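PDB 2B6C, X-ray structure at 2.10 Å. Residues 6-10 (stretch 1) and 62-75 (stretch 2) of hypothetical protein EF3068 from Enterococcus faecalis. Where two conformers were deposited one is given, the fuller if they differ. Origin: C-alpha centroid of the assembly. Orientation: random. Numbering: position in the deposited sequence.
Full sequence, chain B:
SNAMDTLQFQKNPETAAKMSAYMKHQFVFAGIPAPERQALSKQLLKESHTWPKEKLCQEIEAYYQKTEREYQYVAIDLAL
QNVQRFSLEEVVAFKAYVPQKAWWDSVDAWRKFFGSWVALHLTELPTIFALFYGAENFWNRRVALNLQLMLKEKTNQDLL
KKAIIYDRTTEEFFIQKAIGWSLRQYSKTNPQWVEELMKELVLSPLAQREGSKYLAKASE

Stretch 1, residues 6-10: TLQFQ
Stretch 2, residues 62-75: AYYQKTEREYQYVA

Two tyrosine hydroxyls on the helical stretch hold the extended segment Thr6 to Gln10 through its backbone. The shorter hydrogen bond runs from Phe9 N to Tyr71 OH, 2.8 Å and nearly straight at 172°; the other runs from Leu7 N to Tyr63 OH, 3.0 Å and more bent at 144°. Backbone amides outside regular structure can find acceptors in side chains, and here two of them use tyrosine hydroxyls; tyrosine suits the task because its long, rigid ring carries an acceptor well beyond the helix backbone. Both tyrosines leave CA sideways with chi1 in m (-78° for Tyr63, -66° for Tyr71), yet their ends come nearer the segment.

In the segment, phi runs between -49° and -129° from Leu7 to Gln10, and psi between 111° and 145° from Thr6 to Gln10. Its register sets the Thr6 CA 8.7 Å from the Tyr63 CA and the Phe9 CA 8.5 Å from the Glu70 CA. The second stretch is helical at Ala62 to Tyr64, passes through a turn in which Lys66 has psi 159°, and is helical again by Glu70, where Val74 N to Glu70 O measures 2.9 Å.

Phe9, chi1 -63° (m) and chi2 123°, points toward the helix. Phe9 CD1 lies over one face of the Tyr71 ring, 3.5 Å from Tyr71 CE1. The planes meet at 29° with centroids 5.0 Å apart, so the rings are slid apart and barely overlap. Val74, chi1 173° (t), meets the Phe9 edge, with CG2 3.7 Å from Phe9 CZ. Val74 CG2 also lies 4.1 Å from Leu7 CD1, so one methyl touches both apolar side chains. Leu7 CB packs 4.0 Å from Tyr63 CE1. Glu70 contributes its aliphatic part, CB lying 3.9 Å from Phe9 CE1, while its carboxylate is hydrogen-bonded elsewhere in the structure. Gln8 and Gln10 point away, as suits exposed polar side chains.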

# COMPACT_ATOMS: atom_id res chain seq x y z
N THR B 6 18.99 0.62 14.60
CA THR B 6 18.08 -0.19 15.47
C THR B 6 17.33 0.69 16.47
O THR B 6 17.94 1.27 17.38
CB THR B 6 18.83 -1.32 16.19
OG1 THR B 6 19.37 -2.20 15.20
CG2 THR B 6 17.89 -2.12 17.14
N LEU B 7 16.03 0.79 16.24
CA LEU B 7 15.12 1.54 17.10
C LEU B 7 15.35 1.14 18.56
O LEU B 7 15.44 -0.05 18.89
CB LEU B 7 13.69 1.21 16.70
CG LEU B 7 12.59 2.26 16.59
CD1 LEU B 7 11.32 1.53 16.83
CD2 LEU B 7 12.73 3.42 17.54
N GLN B 8 15.48 2.15 19.42
CA GLN B 8 15.64 1.95 20.85
C GLN B 8 14.64 2.80 21.60
O GLN B 8 14.63 4.02 21.47
CB GLN B 8 17.03 2.34 21.30
CG GLN B 8 18.10 1.41 20.80
CD GLN B 8 19.09 1.06 21.89
OE1 GLN B 8 19.86 0.11 21.74
NE2 GLN B 8 19.06 1.80 23.01
N PHE B 9 13.80 2.15 22.38
CA PHE B 9 12.85 2.89 23.17
C PHE B 9 13.49 3.33 24.49
O PHE B 9 14.33 2.64 25.07
CB PHE B 9 11.58 2.10 23.41
CG PHE B 9 10.82 1.76 22.16
CD1 PHE B 9 10.55 0.43 21.85
CD2 PHE B 9 10.39 2.76 21.29
CE1 PHE B 9 9.84 0.10 20.68
CE2 PHE B 9 9.68 2.44 20.13
CZ PHE B 9 9.41 1.12 19.83
N GLN B 10 13.08 4.51 24.94
CA GLN B 10 13.45 5.02 26.24
C GLN B 10 12.51 4.43 27.30
O GLN B 10 11.29 4.43 27.12
CB GLN B 10 13.36 6.55 26.24
CG GLN B 10 14.41 7.20 27.11
CD GLN B 10 15.84 6.78 26.74
OE1 GLN B 10 16.66 6.51 27.62
NE2 GLN B 10 16.13 6.73 25.43
N ALA B 62 15.18 -10.22 14.68
CA ALA B 62 15.89 -9.48 15.75
C ALA B 62 14.98 -8.65 16.67
O ALA B 62 15.14 -8.72 17.89
CB ALA B 62 17.03 -8.62 15.18
N TYR B 63 14.01 -7.91 16.13
CA TYR B 63 13.05 -7.17 16.99
C TYR B 63 12.19 -8.12 17.84
O TYR B 63 11.88 -7.82 19.00
CB TYR B 63 12.17 -6.22 16.17
CG TYR B 63 12.89 -4.94 15.78
CD1 TYR B 63 13.08 -3.92 16.70
CD2 TYR B 63 13.38 -4.77 14.49
CE1 TYR B 63 13.77 -2.76 16.36
CE2 TYR B 63 14.06 -3.64 14.13
CZ TYR B 63 14.26 -2.63 15.07
OH TYR B 63 14.93 -1.48 14.71
N TYR B 64 11.79 -9.26 17.28
CA TYR B 64 10.93 -10.18 18.01
C TYR B 64 11.67 -10.77 19.20
O TYR B 64 11.09 -11.01 20.24
CB TYR B 64 10.41 -11.31 17.09
CG TYR B 64 9.07 -11.85 17.56
CD1 TYR B 64 7.89 -11.20 17.23
CD2 TYR B 64 9.00 -12.99 18.38
CE1 TYR B 64 6.67 -11.67 17.67
CE2 TYR B 64 7.75 -13.49 18.84
CZ TYR B 64 6.60 -12.83 18.47
OH TYR B 64 5.36 -13.27 18.90
N GLN B 65 12.98 -10.94 19.06
CA GLN B 65 13.74 -11.56 20.13
C GLN B 65 14.27 -10.55 21.18
O GLN B 65 14.83 -10.95 22.19
CB GLN B 65 14.83 -12.48 19.56
CG GLN B 65 14.32 -13.55 18.52
CD GLN B 65 13.13 -14.45 19.01
OE1 GLN B 65 12.94 -14.69 20.22
NE2 GLN B 65 12.33 -14.97 18.05
N LYS B 66 14.06 -9.24 20.97
CA LYS B 66 14.40 -8.25 21.98
C LYS B 66 13.49 -8.43 23.21
O LYS B 66 12.39 -8.98 23.09
CB LYS B 66 14.31 -6.82 21.40
CG LYS B 66 15.46 -6.48 20.45
CD LYS B 66 15.41 -5.09 19.77
CE LYS B 66 15.79 -3.93 20.73
NZ LYS B 66 17.21 -3.96 21.33
N THR B 67 13.93 -7.93 24.36
CA THR B 67 13.30 -8.20 25.63
C THR B 67 11.94 -7.59 25.81
O THR B 67 10.99 -8.27 26.19
CB THR B 67 14.22 -7.75 26.79
OG1 THR B 67 15.35 -8.61 26.80
CG2 THR B 67 13.50 -7.87 28.16
N GLU B 68 11.86 -6.28 25.57
CA GLU B 68 10.66 -5.54 25.84
C GLU B 68 9.58 -5.87 24.82
O GLU B 68 9.85 -6.03 23.61
CB GLU B 68 10.97 -4.06 25.88
CG GLU B 68 12.02 -3.73 26.90
CD GLU B 68 13.51 -3.92 26.45
OE1 GLU B 68 13.88 -4.51 25.39
OE2 GLU B 68 14.34 -3.50 27.25
N ARG B 69 8.36 -5.94 25.33
CA ARG B 69 7.18 -6.34 24.56
C ARG B 69 6.94 -5.44 23.32
O ARG B 69 6.57 -5.91 22.28
CB ARG B 69 5.97 -6.31 25.51
CG ARG B 69 4.71 -6.97 24.99
CD ARG B 69 4.99 -8.26 24.25
NE ARG B 69 3.78 -9.08 24.08
CZ ARG B 69 3.77 -10.29 23.53
NH1 ARG B 69 4.91 -10.82 23.09
NH2 ARG B 69 2.62 -10.97 23.42
N GLU B 70 7.18 -4.14 23.45
CA GLU B 70 6.94 -3.21 22.32
C GLU B 70 7.79 -3.55 21.06
O GLU B 70 7.39 -3.24 19.94
CB GLU B 70 7.14 -1.76 22.78
CG GLU B 70 6.19 -1.35 23.91
CD GLU B 70 6.83 -1.43 25.29
OE1 GLU B 70 7.66 -2.33 25.54
OE2 GLU B 70 6.50 -0.59 26.14
N TYR B 71 8.92 -4.22 21.25
CA TYR B 71 9.72 -4.71 20.13
C TYR B 71 9.06 -5.84 19.36
O TYR B 71 9.29 -5.97 18.16
CB TYR B 71 11.11 -5.11 20.59
CG TYR B 71 11.90 -3.90 21.08
CD1 TYR B 71 12.25 -2.85 20.19
CD2 TYR B 71 12.30 -3.81 22.40
CE1 TYR B 71 13.00 -1.76 20.63
CE2 TYR B 71 13.02 -2.70 22.86
CZ TYR B 71 13.36 -1.69 21.97
OH TYR B 71 14.08 -0.61 22.46
N GLN B 72 8.24 -6.66 20.04
CA GLN B 72 7.43 -7.67 19.29
C GLN B 72 6.38 -6.96 18.47
O GLN B 72 6.09 -7.38 17.34
CB GLN B 72 6.76 -8.73 20.19
CG GLN B 72 7.67 -9.78 20.75
CD GLN B 72 8.36 -9.35 22.02
OE1 GLN B 72 9.53 -8.96 22.00
NE2 GLN B 72 7.65 -9.44 23.13
N TYR B 73 5.85 -5.85 19.00
CA TYR B 73 4.84 -5.06 18.28
C TYR B 73 5.48 -4.41 17.07
O TYR B 73 4.84 -4.34 16.01
CB TYR B 73 4.21 -3.96 19.14
CG TYR B 73 3.52 -4.41 20.42
CD1 TYR B 73 2.99 -5.71 20.55
CD2 TYR B 73 3.34 -3.49 21.49
CE1 TYR B 73 2.35 -6.10 21.71
CE2 TYR B 73 2.70 -3.88 22.67
CZ TYR B 73 2.19 -5.18 22.77
OH TYR B 73 1.52 -5.55 23.92
N VAL B 74 6.72 -3.92 17.24
CA VAL B 74 7.54 -3.44 16.14
C VAL B 74 7.77 -4.51 15.08
O VAL B 74 7.53 -4.27 13.90
CB VAL B 74 8.89 -2.78 16.58
CG1 VAL B 74 9.76 -2.46 15.34
CG2 VAL B 74 8.61 -1.53 17.39
N ALA B 75 8.21 -5.70 15.50
CA ALA B 75 8.36 -6.83 14.57
C ALA B 75 7.10 -7.11 13.72
O ALA B 75 7.19 -7.29 12.49
CB ALA B 75 8.79 -8.10 15.31